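Local structure of beta-glucoside phosphorylase BglX (Unidentified, 5VQE) at residues A[47-52]-A[76-81]; A[149-154]-A[220-225]. The protein probably cleaves beta-glucosides with phosphate, as a phosphorylase of glycoside hydrolase family 3, and binds a 2-deoxy-2-fluoroglucose ligand in a pocket. All coordinates share one frame; numbering follows the deposited sequence.

In the fold
Both contacts belong to the TIM-barrel-like N-terminal domain of family 3 and pin a loop that follows a barrel strand against a helix, but they share no element. Contact 1 joins the loop after strand 38-42 to helix 69-82, is partly buried, and its centre lies about 25 Å from the centre of the chain; contact 2 joins the loop after strand 143-144 to helix 216-232 and is buried, its centre about 16 Å from that of the chain. The two centres are about 39 Å apart and the contacts do not touch. The outer one combines a long salt bridge with aliphatic packing, whereas the inner one is built round a tyrosine ring, near the bound sugar.

Contact 1 (A[47-52]-A[76-81]); sequences GCDPLD and TQRLQK
Asp49 OD1 serves two groups at once, one from each segment: it forms a long salt bridge with Arg78 NH2, at 3.4 Å, and it accepts the backbone N-H of its near neighbour Leu51. The latter bond, Leu51 N to Asp49 OD1 at 3.2 Å, closes an Asx turn; the donor stands above the carboxylate, about 70° out of its plane. Asp49 CG lies anti to the backbone N (chi1 -178°). The carboxylate and guanidinium planes are inclined by 38°. This is electrostatic attraction across the contact without a hydrogen bond. NH1 of the same guanidinium has a further, weak ion pair with Glu74, one turn earlier in the helix.

Pro50 packs against the guanidinium. Its CG sits over one face of the group, displaced toward the rim and 3.8 Å from Arg78 NH2, while Leu51 CD2 comes to the edge, near the plane. The arginine chain bends at chi3, which turns NE out of a fully extended path.

The loop carrying Asp49 connects strand 38-42 to strand 61-64. Helix 69-82 then spans the right-handed beta-alpha-beta crossover from strand 61-64 to strand 88-91, both in the parallel sheet of the barrel. A 3-10 segment starts at Pro50 and runs on beyond Asp52, with a backbone bond from Asp52 N to Asp49 O.

The rest of the contact is aliphatic. Leu79 CD2 reaches Leu51 CD1 at 3.8 Å, the two side chains lying alongside one another and running in opposite senses. The same methyl lies 4.4 Å from Pro50 CB and 4.0 Å from Pro50 O. Leu79 is buried, packing also on Val62 and Tyr64 of strand 61-64 and on Leu87.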
loop_
_atom_site.group_PDB
_atom_site.type_symbol
_atom_site.label_atom_id
_atom_site.label_comp_id
_atom_site.label_asym_id
_atom_site.label_seq_id
_atom_site.Cartn_x
_atom_site.Cartn_y
_atom_site.Cartn_z
ATOM N N GLY A 47 -1.706 17.213 -21.832
ATOM C CA GLY A 47 -1.573 18.513 -21.221
ATOM C C GLY A 47 -0.646 18.545 -20.023
ATOM O O GLY A 47 -0.257 19.633 -19.583
ATOM N N CYS A 48 -0.287 17.381 -19.482
ATOM C CA CYS A 48 0.668 17.273 -18.387
ATOM C C CYS A 48 2.013 16.817 -18.936
ATOM O O CYS A 48 2.099 15.786 -19.610
ATOM C CB CYS A 48 0.166 16.296 -17.322
ATOM S SG CYS A 48 1.253 16.121 -15.892
ATOM N N ASP A 49 3.056 17.589 -18.643
ATOM C CA ASP A 49 4.402 17.303 -19.121
ATOM C C ASP A 49 5.247 16.827 -17.945
ATOM O O ASP A 49 5.304 17.533 -16.927
ATOM C CB ASP A 49 5.002 18.561 -19.755
ATOM C CG ASP A 49 6.397 18.341 -20.317
ATOM O OD1 ASP A 49 6.903 17.199 -20.263
ATOM O OD2 ASP A 49 6.990 19.320 -20.820
ATOM N N PRO A 50 5.900 15.658 -18.012
ATOM C CA PRO A 50 6.688 15.210 -16.847
ATOM C C PRO A 50 7.793 16.174 -16.459
ATOM O O PRO A 50 8.074 16.337 -15.266
ATOM C CB PRO A 50 7.252 13.851 -17.295
ATOM C CG PRO A 50 7.139 13.850 -18.789
ATOM C CD PRO A 50 5.925 14.666 -19.102
ATOM N N LEU A 51 8.429 16.824 -17.432
ATOM C CA LEU A 51 9.490 17.779 -17.131
ATOM C C LEU A 51 8.982 19.014 -16.400
ATOM O O LEU A 51 9.800 19.866 -16.035
ATOM C CB LEU A 51 10.205 18.198 -18.420
ATOM C CG LEU A 51 11.352 17.330 -18.959
ATOM C CD1 LEU A 51 11.317 15.896 -18.455
ATOM C CD2 LEU A 51 11.345 17.355 -20.486
ATOM N N ASP A 52 7.670 19.143 -16.185
ATOM C CA ASP A 52 7.162 20.204 -15.325
ATOM C C ASP A 52 7.639 20.057 -13.890
ATOM O O ASP A 52 7.591 21.032 -13.133
ATOM C CB ASP A 52 5.634 20.236 -15.348
ATOM C CG ASP A 52 5.082 20.938 -16.569
ATOM O OD1 ASP A 52 5.868 21.239 -17.493
ATOM O OD2 ASP A 52 3.861 21.199 -16.598
ATOM N N THR A 76 11.211 7.659 -17.628
ATOM C CA THR A 76 12.480 7.504 -16.924
ATOM C C THR A 76 13.641 8.014 -17.767
ATOM O O THR A 76 14.528 8.712 -17.262
ATOM C CB THR A 76 12.704 6.040 -16.548
ATOM O OG1 THR A 76 11.723 5.639 -15.588
ATOM C CG2 THR A 76 14.106 5.837 -15.955
ATOM N N GLN A 77 13.661 7.660 -19.053
ATOM C CA GLN A 77 14.736 8.113 -19.928
ATOM C C GLN A 77 14.752 9.630 -20.019
ATOM O O GLN A 77 15.798 10.270 -19.851
ATOM C CB GLN A 77 14.568 7.492 -21.318
ATOM C CG GLN A 77 14.893 6.010 -21.368
ATOM C CD GLN A 77 14.536 5.385 -22.705
ATOM O OE1 GLN A 77 13.366 5.341 -23.088
ATOM N NE2 GLN A 77 15.544 4.906 -23.425
ATOM N N ARG A 78 13.592 10.224 -20.277
ATOM C CA ARG A 78 13.516 11.670 -20.414
ATOM C C ARG A 78 13.913 12.366 -19.119
ATOM O O ARG A 78 14.711 13.312 -19.124
ATOM C CB ARG A 78 12.106 12.061 -20.823
ATOM C CG ARG A 78 11.706 11.519 -22.188
ATOM C CD ARG A 78 10.242 11.762 -22.428
ATOM N NE ARG A 78 9.897 13.166 -22.263
ATOM C CZ ARG A 78 8.665 13.649 -22.371
ATOM N NH1 ARG A 78 7.648 12.837 -22.642
ATOM N NH2 ARG A 78 8.453 14.947 -22.206
ATOM N N LEU A 79 13.372 11.901 -17.994
ATOM C CA LEU A 79 13.651 12.553 -16.720
ATOM C C LEU A 79 15.121 12.445 -16.354
ATOM O O LEU A 79 15.761 13.445 -16.008
ATOM C CB LEU A 79 12.781 11.945 -15.624
ATOM C CG LEU A 79 11.317 12.351 -15.673
ATOM C CD1 LEU A 79 10.510 11.446 -14.756
ATOM C CD2 LEU A 79 11.152 13.810 -15.286
ATOM N N GLN A 80 15.678 11.236 -16.420
ATOM C CA GLN A 80 17.044 11.045 -15.955
ATOM C C GLN A 80 18.041 11.805 -16.818
ATOM O O GLN A 80 18.973 12.425 -16.293
ATOM C CB GLN A 80 17.388 9.559 -15.926
ATOM C CG GLN A 80 16.610 8.748 -14.885
ATOM C CD GLN A 80 17.071 9.002 -13.456
ATOM O OE1 GLN A 80 17.585 10.068 -13.131
ATOM N NE2 GLN A 80 16.874 8.014 -12.592
ATOM N N LYS A 81 17.883 11.759 -18.142
ATOM C CA LYS A 81 18.829 12.463 -19.000
ATOM C C LYS A 81 18.722 13.978 -18.851
ATOM O O LYS A 81 19.700 14.684 -19.110
ATOM C CB LYS A 81 18.624 12.043 -20.457
ATOM C CG LYS A 81 19.214 10.677 -20.786
#

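Contact 2 (A[149-154]-A[220-225]); sequences IDIDMN and MDTYGR
The Tyr223 ring takes Ile151 CD1 over the centre of one face, Asp150 CA at its edge and Met153 CE from an oblique direction. Ile151 makes a CH-pi contact: CD1 is 3.7 Å from the ring centroid and only 5° off the normal. At the edge, Asp150 CA lies 4.3 Å from Tyr223 CE1. Trp219, one helical turn earlier, also meets the ring, the two planes differing by about 10°.

Ile151 and Tyr223 meet tip to tip. With CG1 anti to the carbonyl carbon (chi1 -57°) and chi2 extended, CD1 is carried onto the aromatic face, where it also touches Thr222 CB at 4.0 Å. Ile151 CB approaches Tyr223 OH at 3.6 Å. The hydroxyl itself is hydrogen-bonded to the backbone O of Asp198. Met153 adds its terminal methyl: CE lies 4.1 Å from Tyr223 CE2 and equally far from Thr222 OG1, which is hydrogen-bonded to Glu218 O.

An alanine in place of Tyr223 would probably open a gap opposite Ile151 CD1 and Met153 CE, and leave Asp198 O without its phenolic partner.

The Asp150 CB leaves the backbone away from the helix. The carboxylate, about 7 Å from the bound 2-deoxy-2-fluoroglucose, is hydrogen-bonded to His194 ND1 and Asp198 N, consistent with a second-shell residue that helps to position His194, a residue of the sugar pocket.

Helix 216-232, which leads into barrel strand 237-244, widens into a pi-type turn over residues 220-224. The loop runs from strand 143-144 toward helix 169-184; Ile151 packs on Pro169 and Ile172 at that helix and on Ile226 of helix 216-232, while the backbone of Ile149 is hydrogen-bonded to Lys193 in strand 191-195.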
loop_
_atom_site.group_PDB
_atom_site.type_symbol
_atom_site.label_atom_id
_atom_site.label_comp_id
_atom_site.label_asym_id
_atom_site.label_seq_id
_atom_site.Cartn_x
_atom_site.Cartn_y
_atom_site.Cartn_z
ATOM N N ILE A 149 4.062 -2.205 7.167
ATOM C CA ILE A 149 4.214 -2.982 8.390
ATOM C C ILE A 149 3.309 -2.402 9.467
ATOM O O ILE A 149 3.576 -2.544 10.663
ATOM C CB ILE A 149 5.685 -3.040 8.844
ATOM C CG1 ILE A 149 6.270 -1.633 9.013
ATOM C CG2 ILE A 149 6.491 -3.866 7.855
ATOM C CD1 ILE A 149 7.648 -1.634 9.668
ATOM N N ASP A 150 2.220 -1.761 9.048
ATOM C CA ASP A 150 1.133 -1.465 9.969
ATOM C C ASP A 150 0.507 -2.758 10.466
ATOM O O ASP A 150 0.541 -3.791 9.793
ATOM C CB ASP A 150 0.055 -0.623 9.293
ATOM C CG ASP A 150 0.576 0.700 8.779
ATOM O OD1 ASP A 150 1.465 1.279 9.435
ATOM O OD2 ASP A 150 0.073 1.161 7.729
ATOM N N ILE A 151 -0.081 -2.687 11.657
ATOM C CA ILE A 151 -0.781 -3.811 12.272
ATOM C C ILE A 151 -2.269 -3.542 12.132
ATOM O O ILE A 151 -2.743 -2.471 12.518
ATOM C CB ILE A 151 -0.393 -3.969 13.755
ATOM C CG1 ILE A 151 1.116 -4.144 13.920
ATOM C CG2 ILE A 151 -1.135 -5.142 14.378
ATOM C CD1 ILE A 151 1.590 -4.017 15.364
ATOM N N ASP A 152 -3.013 -4.508 11.588
ATOM C CA ASP A 152 -4.456 -4.341 11.390
ATOM C C ASP A 152 -5.209 -4.658 12.686
ATOM O O ASP A 152 -6.055 -5.550 12.754
ATOM C CB ASP A 152 -4.934 -5.222 10.239
ATOM C CG ASP A 152 -6.291 -4.800 9.692
ATOM O OD1 ASP A 152 -6.663 -3.617 9.840
ATOM O OD2 ASP A 152 -6.984 -5.655 9.086
ATOM N N MET A 153 -4.885 -3.890 13.732
ATOM C CA MET A 153 -5.558 -4.057 15.015
ATOM C C MET A 153 -7.033 -3.693 14.916
ATOM O O MET A 153 -7.904 -4.479 15.304
ATOM C CB MET A 153 -4.899 -3.193 16.090
ATOM C CG MET A 153 -3.565 -3.644 16.584
ATOM S SD MET A 153 -3.101 -2.729 18.075
ATOM C CE MET A 153 -1.455 -3.391 18.352
ATOM N N ASN A 154 -7.331 -2.508 14.391
ATOM C CA ASN A 154 -8.668 -1.942 14.475
ATOM C C ASN A 154 -9.442 -2.264 13.206
ATOM O O ASN A 154 -9.144 -1.683 12.151
ATOM C CB ASN A 154 -8.586 -0.429 14.679
ATOM C CG ASN A 154 -9.918 0.176 15.078
ATOM O OD1 ASN A 154 -10.971 -0.213 14.570
ATOM N ND2 ASN A 154 -9.876 1.130 15.996
ATOM N N MET A 220 5.823 0.037 22.169
ATOM C CA MET A 220 7.159 -0.526 22.070
ATOM C C MET A 220 7.102 -2.032 21.833
ATOM O O MET A 220 7.887 -2.571 21.043
ATOM C CB MET A 220 7.953 -0.193 23.339
ATOM C CG MET A 220 9.454 -0.277 23.178
ATOM S SD MET A 220 10.071 0.799 21.856
ATOM C CE MET A 220 9.707 2.423 22.464
ATOM N N ASP A 221 6.166 -2.725 22.488
ATOM C CA ASP A 221 6.080 -4.182 22.398
ATOM C C ASP A 221 5.468 -4.675 21.094
ATOM O O ASP A 221 5.579 -5.869 20.797
ATOM C CB ASP A 221 5.247 -4.752 23.555
ATOM C CG ASP A 221 5.816 -4.422 24.925
ATOM O OD1 ASP A 221 7.044 -4.240 25.059
ATOM O OD2 ASP A 221 5.016 -4.358 25.881
ATOM N N THR A 222 4.811 -3.808 20.324
ATOM C CA THR A 222 4.174 -4.222 19.080
ATOM C C THR A 222 4.800 -3.489 17.894
ATOM O O THR A 222 5.655 -4.052 17.197
ATOM C CB THR A 222 2.660 -3.992 19.170
ATOM O OG1 THR A 222 2.379 -2.610 19.434
ATOM C CG2 THR A 222 2.071 -4.832 20.303
ATOM N N TYR A 223 4.405 -2.237 17.653
ATOM C CA TYR A 223 4.986 -1.489 16.535
ATOM C C TYR A 223 6.500 -1.369 16.669
ATOM O O TYR A 223 7.238 -1.581 15.699
ATOM C CB TYR A 223 4.340 -0.104 16.434
ATOM C CG TYR A 223 2.926 -0.178 15.930
ATOM C CD1 TYR A 223 2.650 -0.156 14.567
ATOM C CD2 TYR A 223 1.861 -0.315 16.810
ATOM C CE1 TYR A 223 1.346 -0.245 14.103
ATOM C CE2 TYR A 223 0.560 -0.404 16.347
ATOM C CZ TYR A 223 0.314 -0.370 14.995
ATOM O OH TYR A 223 -0.982 -0.462 14.537
ATOM N N GLY A 224 6.987 -1.022 17.859
ATOM C CA GLY A 224 8.422 -0.880 18.039
ATOM C C GLY A 224 9.176 -2.164 17.741
ATOM O O GLY A 224 10.248 -2.140 17.132
ATOM N N ARG A 225 8.616 -3.304 18.148
ATOM C CA ARG A 225 9.240 -4.586 17.848
ATOM C C ARG A 225 9.353 -4.814 16.347
ATOM O O ARG A 225 10.376 -5.308 15.863
ATOM C CB ARG A 225 8.435 -5.711 18.491
ATOM C CG ARG A 225 9.016 -7.098 18.292
ATOM C CD ARG A 225 8.151 -8.136 18.990
ATOM N NE ARG A 225 8.548 -9.503 18.668
ATOM C CZ ARG A 225 9.519 -10.170 19.290
ATOM N NH1 ARG A 225 10.206 -9.599 20.269
ATOM N NH2 ARG A 225 9.809 -11.409 18.928
#